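PDB 4EFI: 3-oxoacyl-(Acyl-carrier protein) synthase from Burkholderia xenovorans, which probably acts as a 3-oxoacyl-[acyl-carrier-protein] synthase, a condensing enzyme that lengthens acyl chains by two carbons using malonyl-ACP. Local coordinates for residues V154-I158 with T301-S305; V54-A60 with S170-D175. Residue numbers count along the deposited sequence, not the author numbering.

Contact 1 (V154-I158 with T301-S305); sequences VGDTI and TSCAS
Cys303, in the p rotamer, lays its SG against the end of strand 149-156, 3.3 Å from Gly155 O. In this thiolase-fold chain the contact joins that strand, from the sheet built mostly from the N-terminal half, to the loop that leads into helix 305-313 of the C-terminal half. Ser302 N bonds Asn300 OD1 and Ser305 OG bonds His270 ND1, consistent with the Asn and His of a KAS III active site; an unidentified ligand also hydrogen-bonds Ser302 OG. Residues 154-156 are extended (Gly155 at -166/165), and the partner runs in the opposite sense, with CA atoms 4.8 Å apart for Gly155 and Ala304 and 6.6 Å for Asp156 and Ser302. Ser302 has a positive phi (54/-139) and Cys303 is helical (-57/-22), close to a type II' turn, closed by Ala304 N donating to Thr301 O at 3.1 Å. Val154, rotamer t, packs its CG1 3.7 Å from Cys303 CB. Gly155 CA lies 4.2 Å from Ala304 CB, in van der Waals contact. Ile158 CG1 rests 3.7 Å from Ser302 CB. Asp156 OD1 is held by Ser95, Gln96 and Thr97. Ser302 OG, with chi1 t, donates to Asp156 OD2 at 2.8 Å.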
# COMPACT_ATOMS: atom_id res chain seq x y z
N VAL A 154 -7.15 3.35 0.89
CA VAL A 154 -5.71 3.36 0.73
C VAL A 154 -5.44 3.21 -0.77
O VAL A 154 -5.79 2.20 -1.38
CB VAL A 154 -5.03 2.24 1.54
CG1 VAL A 154 -3.50 2.30 1.34
CG2 VAL A 154 -5.43 2.37 3.01
N GLY A 155 -4.87 4.25 -1.38
CA GLY A 155 -4.74 4.23 -2.83
C GLY A 155 -3.80 5.30 -3.34
O GLY A 155 -3.44 6.24 -2.62
N ASP A 156 -3.40 5.16 -4.59
CA ASP A 156 -2.48 6.12 -5.19
C ASP A 156 -2.58 6.04 -6.70
O ASP A 156 -2.94 4.99 -7.26
CB ASP A 156 -1.02 5.81 -4.80
CG ASP A 156 -0.42 6.81 -3.84
OD1 ASP A 156 -0.84 7.98 -3.77
OD2 ASP A 156 0.53 6.40 -3.14
N THR A 157 -2.25 7.14 -7.35
CA THR A 157 -2.02 7.14 -8.80
C THR A 157 -0.61 7.70 -9.04
O THR A 157 -0.43 8.80 -9.55
CB THR A 157 -3.06 7.95 -9.59
OG1 THR A 157 -3.04 9.31 -9.17
CG2 THR A 157 -4.47 7.40 -9.38
N ILE A 158 0.41 6.93 -8.66
CA ILE A 158 1.78 7.40 -8.80
C ILE A 158 2.14 7.63 -10.26
O ILE A 158 3.07 8.39 -10.56
CB ILE A 158 2.81 6.43 -8.16
CG1 ILE A 158 2.58 6.36 -6.66
CG2 ILE A 158 4.26 6.82 -8.51
CD1 ILE A 158 2.66 7.68 -5.93
N THR A 301 2.20 -0.54 -6.94
CA THR A 301 1.06 0.36 -6.74
C THR A 301 1.14 1.11 -5.43
O THR A 301 0.14 1.54 -4.87
CB THR A 301 -0.29 -0.38 -6.84
OG1 THR A 301 -0.34 -1.44 -5.87
CG2 THR A 301 -0.49 -0.94 -8.25
N SER A 302 2.37 1.30 -4.96
CA SER A 302 2.60 2.19 -3.81
C SER A 302 1.73 1.77 -2.63
O SER A 302 1.78 0.62 -2.21
CB SER A 302 2.26 3.63 -4.21
OG SER A 302 2.57 4.54 -3.16
N CYS A 303 1.11 2.67 -1.88
CA CYS A 303 0.40 2.26 -0.67
C CYS A 303 -0.70 1.21 -0.89
O CYS A 303 -1.08 0.53 0.04
CB CYS A 303 -0.21 3.46 0.07
SG CYS A 303 -1.36 4.42 -0.91
N ALA A 304 -1.21 1.11 -2.12
CA ALA A 304 -2.24 0.10 -2.42
C ALA A 304 -1.69 -1.31 -2.56
O ALA A 304 -2.48 -2.26 -2.68
CB ALA A 304 -2.96 0.47 -3.69
N SER A 305 -0.38 -1.48 -2.55
CA SER A 305 0.18 -2.74 -3.01
C SER A 305 -0.22 -3.93 -2.12
O SER A 305 -0.52 -4.99 -2.65
CB SER A 305 1.70 -2.62 -3.13
OG SER A 305 2.28 -2.52 -1.85

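Contact 2 (V54-A60 with S170-D175); sequences VNRRRWA and SLLFGD
Val54 opens the approach with chi1 t, its CG1 3.9 Å from Leu171 O. Within the thiolase fold, this contact sets a peripheral two-stranded antiparallel ribbon, 30-32 with 56-58, against the loop between helix 167-170 and strand 176-184. The two segments advance in the same direction: CA atoms pair Val54 with Leu172 (6.9 Å), Arg57 with Gly174 (5.1 Å) and Trp59 with Asp175 (5.4 Å). Arg57 is extended in backbone (-154/163) but folds its side chain through p, m and m, so that NH1 donates to Leu171 O at 2.8 Å. Arg57 NE donates a hydrogen bond to water 1 (2.7 Å), which donates in turn to Ser170 O (2.7 Å) and Phe173 O (2.8 Å); Asn33 and Val31 take further guanidinium bonds. Against Arg57, an ideal CB on Gly174 would sit only 3.1 Å from Arg57 CB, so the absent side chain permits the close pass. Arg58 O accepts from Asp175 N at 2.8 Å, and Arg58 N donates to water 2 at 2.9 Å, while the Arg58 guanidinium leads away to Pro27 and Glu353. Trp59 starts away from the loop, yet chi1 m brings its ring edge back, and NE1 donates to Phe173 O at 3.0 Å. Finally Ala60 N donates to Asp175 OD2, also bound by Ser159, at 2.9 Å and a near-linear 172°.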
# COMPACT_ATOMS: atom_id res chain seq x y z
N VAL A 54 7.62 -6.81 -13.95
CA VAL A 54 6.36 -6.15 -14.41
C VAL A 54 6.03 -6.30 -15.92
O VAL A 54 6.75 -5.71 -16.75
CB VAL A 54 6.41 -4.60 -14.13
CG1 VAL A 54 5.06 -3.94 -14.41
CG2 VAL A 54 6.84 -4.29 -12.69
N ASN A 55 4.98 -7.09 -16.26
CA ASN A 55 4.56 -7.34 -17.65
C ASN A 55 3.52 -6.33 -18.11
O ASN A 55 3.49 -5.92 -19.27
CB ASN A 55 3.98 -8.75 -17.80
CG ASN A 55 4.98 -9.85 -17.45
OD1 ASN A 55 6.03 -9.94 -18.06
ND2 ASN A 55 4.64 -10.66 -16.45
N ARG A 56 2.64 -5.98 -17.19
CA ARG A 56 1.51 -5.08 -17.42
C ARG A 56 1.31 -4.24 -16.18
O ARG A 56 1.71 -4.64 -15.09
CB ARG A 56 0.23 -5.91 -17.68
CG ARG A 56 0.13 -6.48 -19.08
CD ARG A 56 -0.91 -7.62 -19.20
NE ARG A 56 -0.45 -8.81 -18.50
CZ ARG A 56 0.46 -9.66 -18.97
NH1 ARG A 56 1.01 -9.48 -20.16
NH2 ARG A 56 0.82 -10.70 -18.23
N ARG A 57 0.65 -3.10 -16.33
CA ARG A 57 0.20 -2.30 -15.20
C ARG A 57 -1.02 -1.49 -15.62
O ARG A 57 -1.31 -1.38 -16.82
CB ARG A 57 1.32 -1.39 -14.65
CG ARG A 57 1.60 -0.12 -15.42
CD ARG A 57 2.33 -0.36 -16.71
NE ARG A 57 3.74 -0.72 -16.53
CZ ARG A 57 4.42 -1.58 -17.28
NH1 ARG A 57 5.72 -1.76 -17.06
NH2 ARG A 57 3.83 -2.27 -18.24
N ARG A 58 -1.76 -0.97 -14.65
CA ARG A 58 -2.91 -0.12 -14.95
C ARG A 58 -2.62 1.33 -14.67
O ARG A 58 -2.04 1.65 -13.63
CB ARG A 58 -4.12 -0.55 -14.11
CG ARG A 58 -4.45 -2.02 -14.20
CD ARG A 58 -4.74 -2.47 -15.61
NE ARG A 58 -5.24 -3.85 -15.68
CZ ARG A 58 -6.52 -4.22 -15.64
NH1 ARG A 58 -7.49 -3.33 -15.57
NH2 ARG A 58 -6.85 -5.51 -15.70
N TRP A 59 -2.97 2.22 -15.60
CA TRP A 59 -2.75 3.65 -15.42
C TRP A 59 -4.06 4.43 -15.46
O TRP A 59 -4.85 4.29 -16.40
CB TRP A 59 -1.82 4.21 -16.48
CG TRP A 59 -0.35 3.97 -16.27
CD1 TRP A 59 0.25 3.36 -15.20
CD2 TRP A 59 0.69 4.34 -17.16
NE1 TRP A 59 1.62 3.36 -15.39
CE2 TRP A 59 1.91 3.95 -16.58
CE3 TRP A 59 0.71 4.99 -18.40
CZ2 TRP A 59 3.14 4.18 -17.20
CZ3 TRP A 59 1.93 5.22 -19.02
CH2 TRP A 59 3.13 4.81 -18.41
N ALA A 60 -4.27 5.25 -14.45
CA ALA A 60 -5.44 6.13 -14.37
C ALA A 60 -5.42 7.17 -15.46
O ALA A 60 -4.37 7.74 -15.78
CB ALA A 60 -5.43 6.82 -13.01
N SER A 170 9.39 4.90 -14.88
CA SER A 170 8.34 4.75 -15.89
C SER A 170 7.85 3.33 -16.03
O SER A 170 6.66 3.08 -16.23
CB SER A 170 8.83 5.23 -17.25
OG SER A 170 8.84 6.64 -17.31
N LEU A 171 8.76 2.36 -15.96
CA LEU A 171 8.40 0.97 -16.15
C LEU A 171 7.87 0.31 -14.88
O LEU A 171 7.32 -0.79 -14.93
CB LEU A 171 9.64 0.20 -16.62
CG LEU A 171 10.16 0.45 -18.04
CD1 LEU A 171 11.49 -0.24 -18.23
CD2 LEU A 171 9.19 -0.05 -19.09
N LEU A 172 8.04 0.96 -13.74
CA LEU A 172 7.80 0.34 -12.45
C LEU A 172 6.39 0.49 -11.88
O LEU A 172 5.81 -0.45 -11.37
CB LEU A 172 8.80 0.90 -11.44
CG LEU A 172 8.68 0.35 -10.03
CD1 LEU A 172 8.87 -1.13 -9.97
CD2 LEU A 172 9.71 1.06 -9.15
N PHE A 173 5.85 1.69 -11.97
CA PHE A 173 4.65 2.03 -11.20
C PHE A 173 3.33 1.84 -11.95
O PHE A 173 3.20 2.19 -13.13
CB PHE A 173 4.73 3.47 -10.67
CG PHE A 173 5.79 3.65 -9.62
CD1 PHE A 173 5.59 3.18 -8.33
CD2 PHE A 173 6.98 4.28 -9.92
CE1 PHE A 173 6.59 3.35 -7.36
CE2 PHE A 173 7.96 4.45 -8.96
CZ PHE A 173 7.77 3.98 -7.69
N GLY A 174 2.36 1.32 -11.22
CA GLY A 174 0.98 1.23 -11.66
C GLY A 174 0.09 1.90 -10.63
O GLY A 174 0.55 2.30 -9.56
N ASP A 175 -1.20 1.98 -10.95
CA ASP A 175 -2.18 2.68 -10.12
C ASP A 175 -3.24 1.73 -9.56
O ASP A 175 -3.66 0.80 -10.25
CB ASP A 175 -2.86 3.77 -10.93
CG ASP A 175 -1.90 4.83 -11.43
OD1 ASP A 175 -0.82 4.98 -10.83
OD2 ASP A 175 -2.24 5.52 -12.41
O HOH W 1 4.81 1.35 -15.22
O HOH W 2 -1.83 -1.29 -11.77

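Along the chain the four segments come as 54-60, 154-158, 170-175 and 301-305, so the two contacts interlock. Their centres are 11 Å apart. Contact 1 lies about 5 Å from the chain centre, contact 2 about 15 Å. One link is the sheet: strands 149-156 and 176-184 are antiparallel neighbours, with a backbone hydrogen bond between Asp156 and Ala176, and 154-158 ends the first as 170-175 leads into the second. Beyond the strands, the loops also pack directly, with Thr157 CA 3.2 Å from Asp175 OD1, Ile158 CG2 3.7 Å from Phe173 CG, and Thr301 CG2 3.6 Å from Gly174 O. The peripheral ribbon is thereby connected to the meeting of the two halves.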